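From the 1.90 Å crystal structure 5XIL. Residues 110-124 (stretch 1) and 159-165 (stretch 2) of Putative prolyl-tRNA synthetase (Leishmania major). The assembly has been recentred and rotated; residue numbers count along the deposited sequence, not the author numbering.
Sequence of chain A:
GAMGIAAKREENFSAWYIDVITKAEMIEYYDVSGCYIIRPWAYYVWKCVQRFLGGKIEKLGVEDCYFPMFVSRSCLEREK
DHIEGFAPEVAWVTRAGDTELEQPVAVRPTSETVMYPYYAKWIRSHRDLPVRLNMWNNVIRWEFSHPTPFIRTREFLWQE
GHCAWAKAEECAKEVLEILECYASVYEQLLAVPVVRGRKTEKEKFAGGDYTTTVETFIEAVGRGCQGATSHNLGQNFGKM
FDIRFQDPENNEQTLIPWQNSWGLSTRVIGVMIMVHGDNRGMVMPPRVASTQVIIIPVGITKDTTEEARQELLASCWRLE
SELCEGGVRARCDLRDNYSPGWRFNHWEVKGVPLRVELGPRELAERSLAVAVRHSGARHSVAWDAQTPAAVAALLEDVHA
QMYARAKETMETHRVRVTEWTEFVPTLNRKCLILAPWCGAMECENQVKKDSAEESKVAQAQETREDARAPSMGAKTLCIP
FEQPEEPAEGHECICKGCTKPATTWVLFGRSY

Stretch 1, residues 110-124: TSETVMYPYYAKWIR
Stretch 2, residues 159-165: QEGHCAW

Residues 111-122 form a helix and residues 159-165 an extended strand; their N-to-C directions differ by 31° (signed crossing angle -31°), and the axes approach to 10.7 Å. Register is set by three pairs: Ser 111 CA to Glu 160 CA is 8.9 Å, Glu 112 CA to His 162 CA is 8.7 Å, and Tyr 119 CA to Ala 164 CA is 8.3 Å. Helix phi/psi values lie near -70/-35, strand values near -130/140. Pro 117 lacks an amide hydrogen, and Tyr 118 N bonds only weakly to Met 115 O (2.9 Å), so the helix kinks here; regular i to i+4 bonding resumes with Tyr 119 N to Met 115 O (3.1 Å). Ile 123 leaves helical geometry at -94/95.

Strand alternation directs the CA-to-CB bonds of Glu 160, His 162 and Ala 164 toward the helix and that of Cys 163 away. His 162 (chi1 m, chi2 -107°) is the hub, with 117 Å² covered, and both ring nitrogens are satisfied. NE2 of His 162 donates to Glu 160 OE1 (2.7 Å, 159° at the hydrogen); His 162 ND1 pairs with Tyr 116 OH at 2.7 Å, where either could donate. Glu 160 (p, t, chi3 -53°) also accepts through OE2 from Ser 111 OG (m) at 2.6 Å, so its carboxylate serves both stretches. Tyr 119 OH (chi1 -84°, chi2 40°) donates to the backbone His 162 O at 2.7 Å, near the tyrosine ring plane. Water 1 lies 2.8 Å from Tyr 116 OH, a weak bond, and donates to Cys 163 O at 3.2 Å.

Apolar packing completes the contact. Met 115 (m, t, p) places SD 4.0 Å from the His 162 ring centroid, 24° off its normal. The small Ala 164 accommodates two neighbours: its CB lies 4.2 Å from Tyr 119 CD2 and 4.2 Å from Ile 123 CD1 (Ile 123 m, t). Together the stretches bury 356 Å².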

# COMPACT_ATOMS: atom_id res chain seq x y z
N THR A 110 -8.20 -20.83 -2.27
CA THR A 110 -6.96 -20.96 -1.49
C THR A 110 -5.79 -20.54 -2.37
O THR A 110 -5.68 -20.94 -3.55
CB THR A 110 -6.67 -22.39 -0.95
OG1 THR A 110 -5.90 -23.15 -1.89
CG2 THR A 110 -7.94 -23.13 -0.61
N SER A 111 -4.92 -19.74 -1.78
CA SER A 111 -3.77 -19.22 -2.49
C SER A 111 -2.89 -20.34 -3.07
O SER A 111 -2.43 -20.18 -4.17
CB SER A 111 -2.92 -18.28 -1.61
OG SER A 111 -3.62 -17.09 -1.24
N GLU A 112 -2.69 -21.45 -2.35
CA GLU A 112 -1.72 -22.49 -2.78
C GLU A 112 -2.17 -23.19 -4.04
O GLU A 112 -1.37 -23.55 -4.90
CB GLU A 112 -1.55 -23.58 -1.74
CG GLU A 112 -0.98 -23.09 -0.42
CD GLU A 112 -2.00 -22.41 0.48
OE1 GLU A 112 -3.19 -22.34 0.12
OE2 GLU A 112 -1.60 -21.93 1.56
N THR A 113 -3.47 -23.41 -4.14
CA THR A 113 -4.00 -24.09 -5.30
C THR A 113 -3.90 -23.21 -6.54
O THR A 113 -3.76 -23.70 -7.65
CB THR A 113 -5.44 -24.59 -5.08
OG1 THR A 113 -5.76 -25.51 -6.12
CG2 THR A 113 -6.44 -23.47 -5.09
N VAL A 114 -3.92 -21.91 -6.36
CA VAL A 114 -3.79 -21.02 -7.49
C VAL A 114 -2.32 -20.72 -7.84
O VAL A 114 -1.93 -20.59 -9.01
CB VAL A 114 -4.53 -19.70 -7.17
CG1 VAL A 114 -4.30 -18.71 -8.28
CG2 VAL A 114 -6.02 -19.95 -6.95
N MET A 115 -1.52 -20.55 -6.81
CA MET A 115 -0.14 -20.10 -6.98
C MET A 115 0.87 -21.22 -7.30
O MET A 115 1.78 -21.02 -8.08
CB MET A 115 0.30 -19.40 -5.68
CG MET A 115 -0.42 -18.03 -5.43
SD MET A 115 0.06 -17.30 -3.83
CE MET A 115 1.79 -16.88 -4.14
N TYR A 116 0.76 -22.35 -6.64
CA TYR A 116 1.81 -23.32 -6.69
C TYR A 116 1.97 -24.01 -8.06
O TYR A 116 3.09 -24.39 -8.43
CB TYR A 116 1.70 -24.28 -5.52
CG TYR A 116 1.99 -23.63 -4.15
CD1 TYR A 116 2.37 -22.27 -4.02
CD2 TYR A 116 1.81 -24.35 -2.96
CE1 TYR A 116 2.60 -21.70 -2.76
CE2 TYR A 116 2.10 -23.79 -1.70
CZ TYR A 116 2.47 -22.46 -1.58
OH TYR A 116 2.72 -21.87 -0.31
N PRO A 117 0.89 -24.04 -8.85
CA PRO A 117 1.11 -24.46 -10.26
C PRO A 117 2.02 -23.49 -10.98
O PRO A 117 2.82 -23.92 -11.82
CB PRO A 117 -0.31 -24.45 -10.86
CG PRO A 117 -1.21 -24.74 -9.68
CD PRO A 117 -0.54 -24.08 -8.48
N TYR A 118 1.89 -22.18 -10.73
CA TYR A 118 2.79 -21.25 -11.33
C TYR A 118 4.20 -21.39 -10.83
O TYR A 118 5.15 -21.21 -11.62
CB TYR A 118 2.24 -19.77 -11.30
CG TYR A 118 1.08 -19.66 -12.24
CD1 TYR A 118 -0.19 -20.07 -11.87
CD2 TYR A 118 1.28 -19.26 -13.56
CE1 TYR A 118 -1.26 -20.08 -12.77
CE2 TYR A 118 0.22 -19.23 -14.47
CZ TYR A 118 -1.07 -19.65 -14.07
OH TYR A 118 -2.16 -19.63 -14.97
N TYR A 119 4.38 -21.67 -9.54
CA TYR A 119 5.69 -21.90 -9.00
C TYR A 119 6.35 -23.06 -9.79
O TYR A 119 7.53 -23.02 -10.10
CB TYR A 119 5.62 -22.24 -7.49
CG TYR A 119 5.55 -21.00 -6.60
CD1 TYR A 119 4.77 -19.89 -6.99
CD2 TYR A 119 6.25 -20.91 -5.40
CE1 TYR A 119 4.69 -18.75 -6.17
CE2 TYR A 119 6.17 -19.76 -4.57
CZ TYR A 119 5.40 -18.70 -4.99
OH TYR A 119 5.29 -17.52 -4.28
N ALA A 120 5.59 -24.10 -10.04
CA ALA A 120 6.10 -25.25 -10.82
C ALA A 120 6.56 -24.78 -12.20
O ALA A 120 7.63 -25.13 -12.62
CB ALA A 120 5.02 -26.35 -10.92
N LYS A 121 5.77 -23.92 -12.83
CA LYS A 121 6.07 -23.39 -14.14
C LYS A 121 7.31 -22.48 -14.14
O LYS A 121 8.23 -22.64 -14.94
CB LYS A 121 4.82 -22.69 -14.68
CG LYS A 121 5.01 -22.24 -16.09
CD LYS A 121 3.95 -21.28 -16.57
CE LYS A 121 4.42 -20.60 -17.87
NZ LYS A 121 3.33 -20.65 -18.88
N TRP A 122 7.40 -21.59 -13.16
CA TRP A 122 8.47 -20.63 -13.10
C TRP A 122 9.74 -21.25 -12.66
O TRP A 122 10.78 -20.73 -12.95
CB TRP A 122 8.12 -19.48 -12.15
CG TRP A 122 6.94 -18.68 -12.62
CD1 TRP A 122 6.62 -18.39 -13.90
CD2 TRP A 122 5.97 -17.97 -11.79
NE1 TRP A 122 5.48 -17.60 -13.95
CE2 TRP A 122 5.09 -17.31 -12.66
CE3 TRP A 122 5.76 -17.87 -10.39
CZ2 TRP A 122 4.00 -16.51 -12.19
CZ3 TRP A 122 4.68 -17.10 -9.93
CH2 TRP A 122 3.81 -16.44 -10.80
N ILE A 123 9.70 -22.35 -11.93
CA ILE A 123 10.97 -22.90 -11.46
C ILE A 123 11.40 -23.97 -12.49
O ILE A 123 11.01 -25.12 -12.40
CB ILE A 123 10.88 -23.46 -10.06
CG1 ILE A 123 10.64 -22.37 -9.03
CG2 ILE A 123 12.11 -24.27 -9.67
CD1 ILE A 123 9.98 -22.87 -7.74
N ARG A 124 12.23 -23.53 -13.43
CA ARG A 124 12.69 -24.37 -14.55
C ARG A 124 13.99 -24.99 -14.24
O ARG A 124 14.30 -26.02 -14.79
CB ARG A 124 12.81 -23.54 -15.84
CG ARG A 124 11.47 -23.02 -16.34
CD ARG A 124 11.62 -21.74 -17.16
NE ARG A 124 12.33 -20.70 -16.41
CZ ARG A 124 12.79 -19.55 -16.91
NH1 ARG A 124 12.60 -19.24 -18.20
NH2 ARG A 124 13.43 -18.69 -16.12
N GLN A 159 -1.89 -9.83 4.32
CA GLN A 159 -0.73 -9.93 3.58
C GLN A 159 -0.28 -11.40 3.68
O GLN A 159 -0.33 -12.00 4.74
CB GLN A 159 0.28 -9.04 4.33
CG GLN A 159 1.72 -9.25 4.18
CD GLN A 159 2.22 -10.44 4.89
OE1 GLN A 159 2.14 -10.55 6.11
NE2 GLN A 159 2.77 -11.35 4.14
N GLU A 160 -0.01 -12.00 2.56
CA GLU A 160 0.55 -13.35 2.68
C GLU A 160 1.70 -13.55 1.69
O GLU A 160 1.63 -13.08 0.57
CB GLU A 160 -0.54 -14.38 2.42
CG GLU A 160 -1.04 -14.37 1.03
CD GLU A 160 -2.10 -15.49 0.72
OE1 GLU A 160 -1.86 -16.71 0.98
OE2 GLU A 160 -3.18 -15.05 0.24
N GLY A 161 2.74 -14.16 2.15
CA GLY A 161 3.96 -14.37 1.45
C GLY A 161 4.11 -15.87 1.25
O GLY A 161 3.72 -16.68 2.12
N HIS A 162 4.73 -16.23 0.13
CA HIS A 162 5.01 -17.66 -0.23
C HIS A 162 6.36 -17.69 -0.89
O HIS A 162 6.60 -17.01 -1.93
CB HIS A 162 3.96 -18.26 -1.16
CG HIS A 162 2.56 -18.20 -0.65
ND1 HIS A 162 1.89 -19.32 -0.19
CD2 HIS A 162 1.69 -17.17 -0.53
CE1 HIS A 162 0.66 -18.97 0.19
NE2 HIS A 162 0.53 -17.67 0.02
N CYS A 163 7.28 -18.44 -0.30
CA CYS A 163 8.63 -18.53 -0.82
C CYS A 163 9.03 -20.00 -1.05
O CYS A 163 8.56 -20.91 -0.38
CB CYS A 163 9.60 -17.85 0.15
SG CYS A 163 9.14 -16.06 0.41
N ALA A 164 9.98 -20.19 -1.97
CA ALA A 164 10.55 -21.49 -2.31
C ALA A 164 12.03 -21.27 -2.49
O ALA A 164 12.45 -20.37 -3.25
CB ALA A 164 9.96 -21.96 -3.63
N TRP A 165 12.82 -22.08 -1.80
CA TRP A 165 14.26 -21.96 -1.79
C TRP A 165 14.89 -23.31 -2.24
O TRP A 165 14.30 -24.34 -2.04
CB TRP A 165 14.75 -21.69 -0.37
CG TRP A 165 14.30 -20.41 0.23
CD1 TRP A 165 13.10 -20.15 0.84
CD2 TRP A 165 15.05 -19.20 0.26
NE1 TRP A 165 13.09 -18.81 1.25
CE2 TRP A 165 14.27 -18.22 0.91
CE3 TRP A 165 16.34 -18.85 -0.18
CZ2 TRP A 165 14.74 -16.91 1.15
CZ3 TRP A 165 16.78 -17.54 0.00
CH2 TRP A 165 15.98 -16.58 0.65
O HOH W 1 5.44 -21.31 -0.88